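Local coordinates for protein hydratase ChsH1 (Mycobacterium tuberculosis, PDB 4W78) that catalyses the hydration of a steroid enoyl-CoA intermediate in cholesterol side-chain degradation and also accepts octenoyl-CoA and decenoyl-CoA with lower efficiency, at residues E7-I12 and A123-V128; D82-P87 and I142-V147. All coordinates share one frame; numbering follows the deposited sequence.

From the N terminus the chain passes through 7-12 in the first helix, then 82-87 where the helix 85-94 begins, then strand segment 123-128 and finally its neighbour 142-147. The four segments alternate, so the loops closed by the two contacts cross instead of nesting. Contact 1 closes a loop of 110 residues and lays the N-terminal helix on strand 119-134. Contact 2 closes one of 54 residues and brings the start of helix 85-94 onto strand 139-150. Their centres lie 8 Å apart, and backbone pairing of Gly-126 with Asn-143 and Glu-124 with His-145 joins the strands. Ile-12 touching Pro-84 joins the helical sides.

Contact 1: E7-I12 and A123-V128; sequences EAVAQI and AELGDV
Val-9 turns CG1 anti to its own backbone N (chi1 168°) and CG2 beside it, which brings CG1 against both Leu-125 and Val-128 and CG2 against Val-128. Leu-125 also runs anti to its N (chi1 -171°), carrying CD2 to Val-9 and Ile-12, three residues apart on the helix. Val-9 and Val-128 meet through both branches: CG1 of Val-9 lies 3.9 Å from CG2 of Val-128, while CG2 of Val-9 lies 4.0 Å from CG1 of Val-128. The side chain of Leu-125 instead crosses that of Val-9 at about a right angle, CD2 standing 4.1 Å from Val-9 CG1. The same CD2 reaches Ile-12, 3.9 Å from its CG2 branch, so a single leucine methyl serves two residues of the helix. All these contacts are apolar, with methyls resting on methyls at ordinary van der Waals separations.

Leu-125 and Val-128 both point at the helix although two residues separate them, which breaks the usual alternation of a strand. Gly-126 and Asp-127 together face the single residue Asn-143 of the adjacent strand, a beta bulge that resets the side-chain pattern and turns Asp-127 away from the helix. Ile-88 of helix 85-94 touches both Ile-12 and Leu-125 and extends the apolar layer. Segment 7-12 runs roughly antiparallel to 123-128 (150° between directions), the two segment axes coming within 9.8 Å. This is plain helix-on-sheet packing, here an N-terminal helix laid against the antiparallel sheet of a hot-dog fold.

Contact 2: D82-P87 and I142-V147; sequences DDPLGP and INQHIV
Leu-85 closes over the amide of Gln-144 where an Asx turn leads into helix 85-94, on the antiparallel sheet of the hot-dog fold. The tight part is here. Leu-85 crosses Gln-144 at about a right angle and brings both methyls to the amide oxygen: CD2 comes within 3.4 Å of Gln-144 OE1 and CD1 within 3.7 Å. CD1 approaches from over the amide face, CD2 more obliquely from beyond the oxygen. Along the same flank, Leu-85 CB packs 4.0 Å from Gln-144 NE2, so the leucine spans both ends of the amide group. The glutamine reaches it because its chain is extended beyond CG (chi2 -178°) and its amide is then turned crosswise (chi3 -90°).

Beyond NE2 the fit is looser. Asp-83 OD1 stays 4.3 Å from Gln-144 NE2, too far for a direct bond, and Pro-84 CG only brushes the same nitrogen. A water occupies the gap, linking loop to strand and giving the buried amide nitrogen an acceptor. Asp-83 is itself firmly placed. Its OD1 accepts from Leu-85 N in a nearly straight capping bond (N-H...O 170°) that arrives from above the carboxylate plane, while its OD2 forms a salt bridge with Arg-79. That paired charge probably favours the ionised carboxylate, and the capping bond ties the residue that positions the water to the residue that covers the amide. The bridge is short on both legs: the water donates to Asp-83 OD1 and accepts from Gln-144 NE2, each atom 2.6 Å from the water oxygen.

Contact 1: E7-I12 and A123-V128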
loop_
_atom_site.group_PDB
_atom_site.type_symbol
_atom_site.label_atom_id
_atom_site.label_comp_id
_atom_site.label_asym_id
_atom_site.label_seq_id
_atom_site.Cartn_x
_atom_site.Cartn_y
_atom_site.Cartn_z
ATOM N N GLU A 7 26.359 -26.213 16.329
ATOM C CA GLU A 7 27.043 -26.717 15.143
ATOM C C GLU A 7 26.349 -26.274 13.853
ATOM O O GLU A 7 27.007 -25.884 12.890
ATOM C CB GLU A 7 27.180 -28.246 15.201
ATOM C CG GLU A 7 28.042 -28.735 16.355
ATOM C CD GLU A 7 28.114 -30.251 16.447
ATOM O OE1 GLU A 7 27.699 -30.933 15.483
ATOM O OE2 GLU A 7 28.587 -30.762 17.487
ATOM N N ALA A 8 25.017 -26.304 13.837
ATOM C CA ALA A 8 24.271 -25.890 12.652
ATOM C C ALA A 8 24.423 -24.405 12.397
ATOM O O ALA A 8 24.553 -23.969 11.255
ATOM C CB ALA A 8 22.799 -26.247 12.790
ATOM N N VAL A 9 24.371 -23.619 13.473
ATOM C CA VAL A 9 24.557 -22.180 13.374
ATOM C C VAL A 9 25.924 -21.852 12.776
ATOM O O VAL A 9 26.027 -20.966 11.919
ATOM C CB VAL A 9 24.394 -21.497 14.759
ATOM C CG1 VAL A 9 24.877 -20.051 14.714
ATOM C CG2 VAL A 9 22.936 -21.546 15.200
ATOM N N ALA A 10 26.949 -22.567 13.220
ATOM C CA ALA A 10 28.311 -22.366 12.729
ATOM C C ALA A 10 28.385 -22.615 11.221
ATOM O O ALA A 10 28.989 -21.845 10.477
ATOM C CB ALA A 10 29.281 -23.274 13.469
ATOM N N GLN A 11 27.755 -23.685 10.758
ATOM C CA GLN A 11 27.790 -23.958 9.332
ATOM C C GLN A 11 27.068 -22.886 8.512
ATOM O O GLN A 11 27.513 -22.520 7.425
ATOM C CB GLN A 11 27.283 -25.372 9.036
ATOM C CG GLN A 11 27.879 -26.431 9.974
ATOM C CD GLN A 11 29.419 -26.423 10.051
ATOM O OE1 GLN A 11 30.106 -26.274 9.039
ATOM N NE2 GLN A 11 29.956 -26.594 11.261
ATOM N N ILE A 12 25.983 -22.327 9.053
ATOM C CA ILE A 12 25.303 -21.228 8.405
ATOM C C ILE A 12 26.187 -19.990 8.348
ATOM O O ILE A 12 26.312 -19.349 7.314
ATOM C CB ILE A 12 23.964 -20.915 9.117
ATOM C CG1 ILE A 12 23.039 -22.140 9.000
ATOM C CG2 ILE A 12 23.326 -19.665 8.535
ATOM C CD1 ILE A 12 21.836 -22.118 9.940
ATOM N N ALA A 123 22.637 -9.560 4.319
ATOM C CA ALA A 123 22.355 -9.963 5.701
ATOM C C ALA A 123 23.400 -10.947 6.201
ATOM O O ALA A 123 23.804 -11.859 5.480
ATOM C CB ALA A 123 20.972 -10.589 5.796
ATOM N N GLU A 124 23.827 -10.762 7.449
ATOM C CA GLU A 124 24.816 -11.618 8.091
ATOM C C GLU A 124 24.244 -12.041 9.434
ATOM O O GLU A 124 23.633 -11.225 10.124
ATOM C CB GLU A 124 26.118 -10.823 8.313
ATOM C CG GLU A 124 27.248 -11.628 8.915
ATOM C CD GLU A 124 28.283 -10.758 9.587
ATOM O OE1 GLU A 124 27.882 -9.991 10.484
ATOM O OE2 GLU A 124 29.482 -10.840 9.236
ATOM N N LEU A 125 24.417 -13.309 9.797
ATOM C CA LEU A 125 24.013 -13.797 11.109
ATOM C C LEU A 125 25.013 -13.325 12.174
ATOM O O LEU A 125 26.232 -13.385 11.974
ATOM C CB LEU A 125 23.900 -15.329 11.058
ATOM C CG LEU A 125 23.306 -16.145 12.201
ATOM C CD1 LEU A 125 21.884 -15.702 12.472
ATOM C CD2 LEU A 125 23.324 -17.607 11.819
ATOM N N GLY A 126 24.485 -12.816 13.287
ATOM C CA GLY A 126 25.299 -12.453 14.434
ATOM C C GLY A 126 25.094 -13.430 15.576
ATOM O O GLY A 126 24.978 -14.628 15.354
ATOM N N ASP A 127 25.014 -12.921 16.804
ATOM C CA ASP A 127 24.907 -13.798 17.966
ATOM C C ASP A 127 23.660 -14.625 17.957
ATOM O O ASP A 127 22.578 -14.105 17.703
ATOM C CB ASP A 127 24.840 -12.988 19.245
ATOM C CG ASP A 127 26.106 -12.363 19.558
ATOM O OD1 ASP A 127 27.096 -12.842 18.974
ATOM O OD2 ASP A 127 26.115 -11.412 20.371
ATOM N N VAL A 128 23.823 -15.895 18.292
ATOM C CA VAL A 128 22.707 -16.787 18.559
ATOM C C VAL A 128 22.896 -17.314 19.976
ATOM O O VAL A 128 23.889 -17.965 20.279
ATOM C CB VAL A 128 22.663 -17.924 17.539
ATOM C CG1 VAL A 128 21.551 -18.914 17.884
ATOM C CG2 VAL A 128 22.486 -17.343 16.142
#

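Contact 2: D82-P87 and I142-V147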
loop_
_atom_site.group_PDB
_atom_site.type_symbol
_atom_site.label_atom_id
_atom_site.label_comp_id
_atom_site.label_asym_id
_atom_site.label_seq_id
_atom_site.Cartn_x
_atom_site.Cartn_y
_atom_site.Cartn_z
ATOM N N ASP A 82 20.590 -17.624 -0.416
ATOM C CA ASP A 82 21.723 -17.411 0.481
ATOM C C ASP A 82 21.432 -16.584 1.717
ATOM O O ASP A 82 22.355 -16.176 2.421
ATOM C CB ASP A 82 22.905 -16.823 -0.262
ATOM C CG ASP A 82 22.632 -15.482 -0.882
ATOM O OD1 ASP A 82 21.499 -14.970 -0.814
ATOM O OD2 ASP A 82 23.606 -14.948 -1.465
ATOM N N ASP A 83 20.158 -16.335 1.969
ATOM C CA ASP A 83 19.733 -15.596 3.145
ATOM C C ASP A 83 19.919 -16.527 4.344
ATOM O O ASP A 83 19.391 -17.635 4.366
ATOM C CB ASP A 83 18.269 -15.210 2.957
ATOM C CG ASP A 83 17.690 -14.464 4.140
ATOM O OD1 ASP A 83 18.430 -14.134 5.087
ATOM O OD2 ASP A 83 16.473 -14.196 4.103
ATOM N N PRO A 84 20.700 -16.096 5.341
ATOM C CA PRO A 84 20.945 -17.020 6.452
ATOM C C PRO A 84 19.729 -17.224 7.353
ATOM O O PRO A 84 19.756 -18.161 8.147
ATOM C CB PRO A 84 22.084 -16.338 7.229
ATOM C CG PRO A 84 21.940 -14.888 6.895
ATOM C CD PRO A 84 21.506 -14.871 5.450
ATOM N N LEU A 85 18.703 -16.386 7.224
ATOM C CA LEU A 85 17.547 -16.464 8.123
ATOM C C LEU A 85 16.692 -17.695 7.846
ATOM O O LEU A 85 16.189 -18.316 8.769
ATOM C CB LEU A 85 16.707 -15.189 8.067
ATOM C CG LEU A 85 15.611 -15.041 9.132
ATOM C CD1 LEU A 85 16.151 -15.319 10.534
ATOM C CD2 LEU A 85 15.027 -13.646 9.065
ATOM N N GLY A 86 16.540 -18.044 6.574
ATOM C CA GLY A 86 15.818 -19.254 6.198
ATOM C C GLY A 86 16.255 -20.499 6.948
ATOM O O GLY A 86 15.444 -21.146 7.614
ATOM N N PRO A 87 17.543 -20.864 6.834
ATOM C CA PRO A 87 18.084 -22.029 7.538
ATOM C C PRO A 87 17.947 -21.927 9.057
ATOM O O PRO A 87 17.723 -22.950 9.710
ATOM C CB PRO A 87 19.561 -22.015 7.147
ATOM C CG PRO A 87 19.605 -21.276 5.860
ATOM C CD PRO A 87 18.497 -20.304 5.862
ATOM N N ILE A 142 18.228 -14.536 18.289
ATOM C CA ILE A 142 18.987 -14.547 17.037
ATOM C C ILE A 142 19.179 -13.112 16.564
ATOM O O ILE A 142 18.204 -12.382 16.353
ATOM C CB ILE A 142 18.239 -15.325 15.955
ATOM C CG1 ILE A 142 18.132 -16.795 16.355
ATOM C CG2 ILE A 142 18.958 -15.201 14.612
ATOM C CD1 ILE A 142 16.731 -17.330 16.265
ATOM N N ASN A 143 20.438 -12.702 16.428
ATOM C CA ASN A 143 20.794 -11.394 15.890
ATOM C C ASN A 143 21.239 -11.464 14.445
ATOM O O ASN A 143 21.866 -12.454 14.019
ATOM C CB ASN A 143 21.929 -10.785 16.708
ATOM C CG ASN A 143 21.511 -10.471 18.128
ATOM O OD1 ASN A 143 21.066 -9.365 18.420
ATOM N ND2 ASN A 143 21.629 -11.450 19.009
ATOM N N GLN A 144 20.915 -10.427 13.691
ATOM C CA GLN A 144 21.411 -10.281 12.316
ATOM C C GLN A 144 21.985 -8.894 12.119
ATOM O O GLN A 144 21.463 -7.921 12.682
ATOM C CB GLN A 144 20.282 -10.480 11.317
ATOM C CG GLN A 144 19.809 -11.905 11.129
ATOM C CD GLN A 144 18.720 -11.971 10.079
ATOM O OE1 GLN A 144 17.533 -11.847 10.387
ATOM N NE2 GLN A 144 19.120 -12.125 8.826
ATOM N N HIS A 145 23.052 -8.783 11.327
ATOM C CA HIS A 145 23.564 -7.488 10.898
ATOM C C HIS A 145 23.233 -7.318 9.420
ATOM O O HIS A 145 23.686 -8.097 8.571
ATOM C CB HIS A 145 25.072 -7.365 11.117
ATOM C CG HIS A 145 25.616 -5.987 10.853
ATOM N ND1 HIS A 145 26.916 -5.762 10.473
ATOM C CD2 HIS A 145 25.039 -4.765 10.910
ATOM C CE1 HIS A 145 27.131 -4.472 10.313
ATOM N NE2 HIS A 145 26.007 -3.842 10.579
ATOM N N ILE A 146 22.407 -6.328 9.134
ATOM C CA ILE A 146 21.974 -6.012 7.778
ATOM C C ILE A 146 22.721 -4.777 7.334
ATOM O O ILE A 146 22.855 -3.818 8.105
ATOM C CB ILE A 146 20.485 -5.640 7.799
ATOM C CG1 ILE A 146 19.637 -6.737 8.447
ATOM C CG2 ILE A 146 19.986 -5.202 6.415
ATOM C CD1 ILE A 146 19.936 -8.098 8.009
ATOM N N VAL A 147 23.205 -4.780 6.098
ATOM C CA VAL A 147 23.854 -3.599 5.537
ATOM C C VAL A 147 23.207 -3.243 4.196
ATOM O O VAL A 147 22.972 -4.125 3.363
ATOM C CB VAL A 147 25.370 -3.803 5.360
ATOM C CG1 VAL A 147 26.019 -2.575 4.757
ATOM C CG2 VAL A 147 26.033 -4.152 6.710
HETATM O O HOH W 1 17.837 -12.069 6.622
#